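Local coordinates for OxsB protein (Bacillus megaterium, PDB 5UL3), which carries out the oxidative ring contraction of dAMP to an oxetane aldehyde in oxetanocin A biosynthesis, using cobalamin, a [4Fe-4S] cluster and S-adenosylmethionine, at residues Q694-L708 with L721-W735. Numbering follows the deposited sequence.
Sequences QLIMEKLLRDVEADL and LHNTLKRWFSDMGNW. With EDO (1,2-ethanediol), chain B; EDO (1,2-ethanediol), chain K.
The guanidinium of R702 lies flat on the ring of F729, planes 5° apart and centres 3.6 Å apart, a stacked cation-pi pair that illustrates how a salt-bridge network can hold a charge over an aromatic face. R702 leaves its helix pointing away from the segment of F729, and the bend at chi2 (-61°) brings the guanidinium back over the ring. E698 OE2 takes both NE and NH2 side-on, and E705 OE1 takes NH1 at 3.1 Å; all three bonds run close to the guanidinium plane, fixing its rotation while its face stays on the ring.

Deeper in, L701 CD1 sits over the five-membered ring of W728, 3.5 Å from its centroid. W728, L725 and F729 are knobs in holes of segment 694-708, whose axis runs roughly antiparallel to that of 721-730. W728 NE1 hydrogen-bonds OD1 of N604, joining the pair to helix 588-617, consistent with the C-terminal helix bundle.

Where helix 720-730 has ended, Q694 reaches across extended, CG anti to the backbone N (chi1 -178°). Its OE1 accepts a hydrogen bond from G733 N at 2.7 Å in the carbonyl plane, within the type II beta turn D731 to N734, while NE2 donates to a water bound to D731 O and N734 O. Far from the cofactors, the chemistry implies an apolar core supplemented by two polar links: an arginine-on-ring stack, its charge probably balanced by carboxylates of the arginine's own helix, and an amide serving the turn directly through OE1 and by way of water through NE2.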
loop_
_atom_site.group_PDB
_atom_site.type_symbol
_atom_site.label_atom_id
_atom_site.label_comp_id
_atom_site.label_asym_id
_atom_site.label_seq_id
_atom_site.Cartn_x
_atom_site.Cartn_y
_atom_site.Cartn_z
ATOM N N GLN A 694 5.503 33.317 -9.804
ATOM C CA GLN A 694 5.935 32.438 -10.884
ATOM C C GLN A 694 7.198 32.948 -11.572
ATOM O O GLN A 694 7.929 32.154 -12.171
ATOM C CB GLN A 694 4.801 32.270 -11.895
ATOM C CG GLN A 694 5.128 31.332 -13.057
ATOM C CD GLN A 694 3.967 31.138 -14.007
ATOM O OE1 GLN A 694 3.469 32.098 -14.594
ATOM N NE2 GLN A 694 3.527 29.891 -14.170
ATOM N N LEU A 695 7.479 34.253 -11.487
ATOM C CA LEU A 695 8.738 34.774 -12.013
ATOM C C LEU A 695 9.945 34.144 -11.326
ATOM O O LEU A 695 11.032 34.080 -11.913
ATOM C CB LEU A 695 8.776 36.299 -11.856
ATOM C CG LEU A 695 7.701 37.053 -12.636
ATOM C CD1 LEU A 695 7.709 38.521 -12.209
ATOM C CD2 LEU A 695 7.953 36.928 -14.140
ATOM N N ILE A 696 9.786 33.669 -10.089
ATOM C CA ILE A 696 10.896 32.981 -9.438
ATOM C C ILE A 696 11.068 31.588 -10.024
ATOM O O ILE A 696 12.194 31.121 -10.226
ATOM C CB ILE A 696 10.692 32.923 -7.914
ATOM C CG1 ILE A 696 10.428 34.326 -7.365
ATOM C CG2 ILE A 696 11.921 32.328 -7.251
ATOM C CD1 ILE A 696 9.977 34.304 -5.939
ATOM N N MET A 697 9.961 30.902 -10.313
ATOM C CA MET A 697 10.064 29.624 -11.011
ATOM C C MET A 697 10.695 29.802 -12.388
ATOM O O MET A 697 11.468 28.948 -12.841
ATOM C CB MET A 697 8.686 28.976 -11.135
ATOM C CG MET A 697 8.713 27.567 -11.686
ATOM S SD MET A 697 9.414 26.404 -10.486
ATOM C CE MET A 697 9.490 24.980 -11.564
ATOM N N GLU A 698 10.384 30.912 -13.073
ATOM C CA GLU A 698 11.025 31.154 -14.363
ATOM C C GLU A 698 12.535 31.230 -14.200
ATOM O O GLU A 698 13.282 30.679 -15.014
ATOM C CB GLU A 698 10.505 32.442 -15.018
ATOM C CG GLU A 698 11.158 32.644 -16.401
ATOM C CD GLU A 698 10.955 34.021 -17.015
ATOM O OE1 GLU A 698 10.434 34.921 -16.336
ATOM O OE2 GLU A 698 11.323 34.189 -18.200
ATOM N N LYS A 699 12.999 31.886 -13.137
ATOM C CA LYS A 699 14.434 32.032 -12.925
ATOM C C LYS A 699 15.103 30.671 -12.797
ATOM O O LYS A 699 16.160 30.422 -13.393
ATOM C CB LYS A 699 14.700 32.885 -11.685
ATOM C CG LYS A 699 16.176 33.017 -11.348
ATOM C CD LYS A 699 16.450 34.226 -10.476
ATOM C CE LYS A 699 17.946 34.443 -10.306
ATOM N NZ LYS A 699 18.578 33.296 -9.596
ATOM N N LEU A 700 14.489 29.772 -12.026
ATOM C CA LEU A 700 14.982 28.401 -11.938
ATOM C C LEU A 700 15.017 27.732 -13.307
ATOM O O LEU A 700 16.012 27.104 -13.681
ATOM C CB LEU A 700 14.101 27.595 -10.976
ATOM C CG LEU A 700 14.296 26.075 -10.978
ATOM C CD1 LEU A 700 15.727 25.750 -10.603
ATOM C CD2 LEU A 700 13.283 25.346 -10.019
ATOM N N LEU A 701 13.933 27.841 -14.066
ATOM C CA LEU A 701 13.870 27.099 -15.315
ATOM C C LEU A 701 14.775 27.711 -16.384
ATOM O O LEU A 701 15.168 27.004 -17.320
ATOM C CB LEU A 701 12.418 26.999 -15.787
ATOM C CG LEU A 701 11.507 26.176 -14.848
ATOM C CD1 LEU A 701 10.098 26.098 -15.399
ATOM C CD2 LEU A 701 12.083 24.753 -14.623
ATOM N N ARG A 702 15.135 28.994 -16.248
ATOM C CA ARG A 702 16.148 29.561 -17.136
ATOM C C ARG A 702 17.518 28.945 -16.871
ATOM O O ARG A 702 18.296 28.741 -17.808
ATOM C CB ARG A 702 16.204 31.088 -16.981
ATOM C CG ARG A 702 14.970 31.837 -17.491
ATOM C CD ARG A 702 14.727 31.639 -18.996
ATOM N NE ARG A 702 13.527 32.359 -19.428
ATOM C CZ ARG A 702 13.002 32.293 -20.645
ATOM N NH1 ARG A 702 13.582 31.561 -21.588
ATOM N NH2 ARG A 702 11.900 32.975 -20.927
ATOM N N ASP A 703 17.831 28.630 -15.607
ATOM C CA ASP A 703 19.047 27.871 -15.325
ATOM C C ASP A 703 18.974 26.469 -15.922
ATOM O O ASP A 703 19.966 25.977 -16.469
ATOM C CB ASP A 703 19.309 27.786 -13.814
ATOM C CG ASP A 703 19.780 29.108 -13.209
ATOM O OD1 ASP A 703 20.325 29.961 -13.937
ATOM O OD2 ASP A 703 19.625 29.281 -11.982
ATOM N N VAL A 704 17.820 25.796 -15.799
ATOM C CA VAL A 704 17.647 24.472 -16.395
ATOM C C VAL A 704 17.856 24.541 -17.901
ATOM O O VAL A 704 18.532 23.696 -18.504
ATOM C CB VAL A 704 16.252 23.902 -16.066
ATOM C CG1 VAL A 704 16.080 22.513 -16.712
ATOM C CG2 VAL A 704 16.028 23.848 -14.564
ATOM N N GLU A 705 17.245 25.546 -18.527
ATOM C CA GLU A 705 17.348 25.727 -19.970
ATOM C C GLU A 705 18.800 25.946 -20.386
ATOM O O GLU A 705 19.287 25.323 -21.338
ATOM C CB GLU A 705 16.461 26.907 -20.379
ATOM C CG GLU A 705 16.634 27.350 -21.837
ATOM C CD GLU A 705 15.850 28.616 -22.160
ATOM O OE1 GLU A 705 15.933 29.599 -21.396
ATOM O OE2 GLU A 705 15.135 28.616 -23.182
ATOM N N ALA A 706 19.509 26.825 -19.673
ATOM C CA ALA A 706 20.907 27.093 -20.002
ATOM C C ALA A 706 21.769 25.860 -19.792
ATOM O O ALA A 706 22.651 25.564 -20.608
ATOM C CB ALA A 706 21.431 28.260 -19.167
ATOM N N ASP A 707 21.536 25.123 -18.701
ATOM C CA ASP A 707 22.311 23.909 -18.480
ATOM C C ASP A 707 22.056 22.898 -19.582
ATOM O O ASP A 707 22.967 22.169 -20.001
ATOM C CB ASP A 707 21.977 23.294 -17.109
ATOM C CG ASP A 707 22.593 24.053 -15.955
ATOM O OD1 ASP A 707 23.582 24.789 -16.161
ATOM O OD2 ASP A 707 22.096 23.898 -14.815
ATOM N N LEU A 708 20.815 22.824 -20.061
ATOM C CA LEU A 708 20.516 21.916 -21.156
ATOM C C LEU A 708 21.243 22.357 -22.424
ATOM O O LEU A 708 21.896 21.548 -23.094
ATOM C CB LEU A 708 19.008 21.860 -21.386
ATOM C CG LEU A 708 18.521 21.047 -22.582
ATOM C CD1 LEU A 708 19.004 19.607 -22.480
ATOM C CD2 LEU A 708 16.988 21.100 -22.623
ATOM N N LEU A 721 12.617 17.436 -22.261
ATOM C CA LEU A 721 12.904 18.611 -21.444
ATOM C C LEU A 721 12.886 19.879 -22.293
ATOM O O LEU A 721 12.328 20.900 -21.879
ATOM C CB LEU A 721 14.242 18.466 -20.715
ATOM C CG LEU A 721 14.521 19.565 -19.678
ATOM C CD1 LEU A 721 13.419 19.647 -18.620
ATOM C CD2 LEU A 721 15.877 19.380 -18.980
ATOM N N HIS A 722 13.486 19.837 -23.481
ATOM C CA HIS A 722 13.387 20.983 -24.382
ATOM C C HIS A 722 11.928 21.342 -24.646
ATOM O O HIS A 722 11.531 22.509 -24.536
ATOM C CB HIS A 722 14.103 20.696 -25.700
ATOM C CG HIS A 722 13.925 21.782 -26.718
ATOM N ND1 HIS A 722 13.016 21.694 -27.754
ATOM C CD2 HIS A 722 14.516 22.995 -26.841
ATOM C CE1 HIS A 722 13.068 22.796 -28.479
ATOM N NE2 HIS A 722 13.969 23.603 -27.946
ATOM N N ASN A 723 11.108 20.342 -24.972
ATOM C CA ASN A 723 9.717 20.616 -25.337
ATOM C C ASN A 723 8.921 21.155 -24.153
ATOM O O ASN A 723 8.165 22.122 -24.300
ATOM C CB ASN A 723 9.045 19.356 -25.890
ATOM C CG ASN A 723 9.608 18.928 -27.240
ATOM O OD1 ASN A 723 10.203 19.727 -27.963
ATOM N ND2 ASN A 723 9.412 17.660 -27.584
ATOM N N THR A 724 9.050 20.535 -22.972
ATOM C CA THR A 724 8.276 21.029 -21.834
ATOM C C THR A 724 8.769 22.393 -21.355
ATOM O O THR A 724 7.958 23.221 -20.927
ATOM C CB THR A 724 8.270 20.016 -20.673
ATOM O OG1 THR A 724 9.609 19.756 -20.213
ATOM C CG2 THR A 724 7.598 18.709 -21.104
ATOM N N LEU A 725 10.075 22.664 -21.426
ATOM C CA LEU A 725 10.553 24.002 -21.081
ATOM C C LEU A 725 9.961 25.050 -22.022
ATOM O O LEU A 725 9.456 26.089 -21.576
ATOM C CB LEU A 725 12.085 24.052 -21.124
ATOM C CG LEU A 725 12.900 23.452 -19.970
ATOM C CD1 LEU A 725 14.393 23.472 -20.357
ATOM C CD2 LEU A 725 12.664 24.237 -18.702
ATOM N N LYS A 726 10.010 24.786 -23.331
ATOM C CA LYS A 726 9.492 25.746 -24.305
ATOM C C LYS A 726 8.027 26.059 -24.034
ATOM O O LYS A 726 7.619 27.228 -24.027
ATOM C CB LYS A 726 9.666 25.197 -25.725
ATOM C CG LYS A 726 9.198 26.154 -26.815
ATOM C CD LYS A 726 9.402 25.531 -28.187
ATOM C CE LYS A 726 9.180 26.582 -29.283
ATOM N NZ LYS A 726 9.420 26.033 -30.646
ATOM N N ARG A 727 7.229 25.019 -23.786
ATOM C CA ARG A 727 5.823 25.211 -23.453
ATOM C C ARG A 727 5.659 25.986 -22.151
ATOM O O ARG A 727 4.813 26.885 -22.062
ATOM C CB ARG A 727 5.132 23.851 -23.364
ATOM C CG ARG A 727 3.623 23.915 -23.235
ATOM C CD ARG A 727 3.042 22.510 -23.255
ATOM N NE ARG A 727 3.741 21.699 -24.247
ATOM C CZ ARG A 727 3.404 21.629 -25.530
ATOM N NH1 ARG A 727 4.111 20.874 -26.361
ATOM N NH2 ARG A 727 2.358 22.312 -25.983
ATOM N N TRP A 728 6.462 25.658 -21.130
ATOM C CA TRP A 728 6.353 26.356 -19.846
ATOM C C TRP A 728 6.550 27.859 -20.014
ATOM O O TRP A 728 5.764 28.666 -19.497
ATOM C CB TRP A 728 7.365 25.804 -18.836
ATOM C CG TRP A 728 7.056 26.262 -17.422
ATOM C CD1 TRP A 728 6.325 25.585 -16.483
ATOM C CD2 TRP A 728 7.433 27.506 -16.812
ATOM N NE1 TRP A 728 6.233 26.327 -15.323
ATOM C CE2 TRP A 728 6.901 27.509 -15.499
ATOM C CE3 TRP A 728 8.168 28.615 -17.243
ATOM C CZ2 TRP A 728 7.092 28.571 -14.616
ATOM C CZ3 TRP A 728 8.352 29.672 -16.366
ATOM C CH2 TRP A 728 7.816 29.643 -15.070
ATOM N N PHE A 729 7.610 28.257 -20.725
ATOM C CA PHE A 729 7.863 29.680 -20.920
ATOM C C PHE A 729 6.707 30.339 -21.658
ATOM O O PHE A 729 6.268 31.432 -21.284
ATOM C CB PHE A 729 9.186 29.887 -21.664
ATOM C CG PHE A 729 10.399 29.474 -20.858
ATOM C CD1 PHE A 729 10.575 29.946 -19.563
ATOM C CD2 PHE A 729 11.338 28.587 -21.386
ATOM C CE1 PHE A 729 11.675 29.571 -18.803
ATOM C CE2 PHE A 729 12.445 28.207 -20.639
ATOM C CZ PHE A 729 12.612 28.696 -19.343
ATOM N N SER A 730 6.172 29.671 -22.683
ATOM C CA SER A 730 5.079 30.263 -23.444
ATOM C C SER A 730 3.777 30.307 -22.653
ATOM O O SER A 730 2.901 31.115 -22.975
ATOM C CB SER A 730 4.865 29.499 -24.752
ATOM O OG SER A 730 3.819 28.559 -24.618
ATOM N N ASP A 731 3.630 29.469 -21.628
ATOM C CA ASP A 731 2.411 29.440 -20.826
ATOM C C ASP A 731 2.474 30.321 -19.589
ATOM O O ASP A 731 1.531 30.291 -18.788
ATOM C CB ASP A 731 2.093 28.002 -20.394
ATOM C CG ASP A 731 1.651 27.137 -21.549
ATOM O OD1 ASP A 731 1.214 27.702 -22.572
ATOM O OD2 ASP A 731 1.737 25.898 -21.444
ATOM N N MET A 732 3.541 31.098 -19.401
ATOM C CA MET A 732 3.677 31.888 -18.179
ATOM C C MET A 732 2.490 32.823 -17.991
ATOM O O MET A 732 2.033 33.471 -18.935
ATOM C CB MET A 732 4.959 32.713 -18.205
ATOM C CG MET A 732 6.214 31.909 -17.998
ATOM S SD MET A 732 7.666 32.942 -17.846
ATOM C CE MET A 732 7.255 33.953 -16.435
ATOM N N GLY A 733 2.007 32.907 -16.752
ATOM C CA GLY A 733 0.887 33.770 -16.417
ATOM C C GLY A 733 -0.459 33.318 -16.934
ATOM O O GLY A 733 -1.470 33.962 -16.623
ATOM N N ASN A 734 -0.506 32.254 -17.728
ATOM C CA ASN A 734 -1.745 31.604 -18.131
ATOM C C ASN A 734 -2.134 30.571 -17.081
ATOM O O ASN A 734 -1.305 29.746 -16.677
ATOM C CB ASN A 734 -1.564 30.934 -19.493
ATOM C CG ASN A 734 -2.433 31.543 -20.568
ATOM O OD1 ASN A 734 -3.221 32.451 -20.306
ATOM N ND2 ASN A 734 -2.294 31.043 -21.793
ATOM N N TRP A 735 -3.385 30.614 -16.632
ATOM C CA TRP A 735 -3.844 29.715 -15.585
ATOM C C TRP A 735 -5.134 29.020 -16.016
ATOM O O TRP A 735 -5.965 29.600 -16.721
ATOM C CB TRP A 735 -4.037 30.470 -14.257
ATOM C CG TRP A 735 -2.769 31.129 -13.735
ATOM C CD1 TRP A 735 -2.459 32.461 -13.773
ATOM C CD2 TRP A 735 -1.649 30.479 -13.108
ATOM N NE1 TRP A 735 -1.224 32.681 -13.200
ATOM C CE2 TRP A 735 -0.705 31.480 -12.791
ATOM C CE3 TRP A 735 -1.354 29.146 -12.788
ATOM C CZ2 TRP A 735 0.515 31.192 -12.171
ATOM C CZ3 TRP A 735 -0.145 28.864 -12.165
ATOM C CH2 TRP A 735 0.778 29.880 -11.871
HETATM C C1 EDO B . 17.844 30.407 -8.284
HETATM O O1 EDO B . 16.911 31.488 -8.172
HETATM C C2 EDO B . 17.482 29.566 -9.500
HETATM O O2 EDO B . 18.338 28.419 -9.569
HETATM C C1 EDO K . 23.391 29.457 -15.114
HETATM O O1 EDO K . 22.512 30.196 -15.969
HETATM C C2 EDO K . 23.168 27.966 -15.336
HETATM O O2 EDO K . 23.853 27.532 -16.519
HETATM O O HOH W 1 1.425 29.165 -16.163
#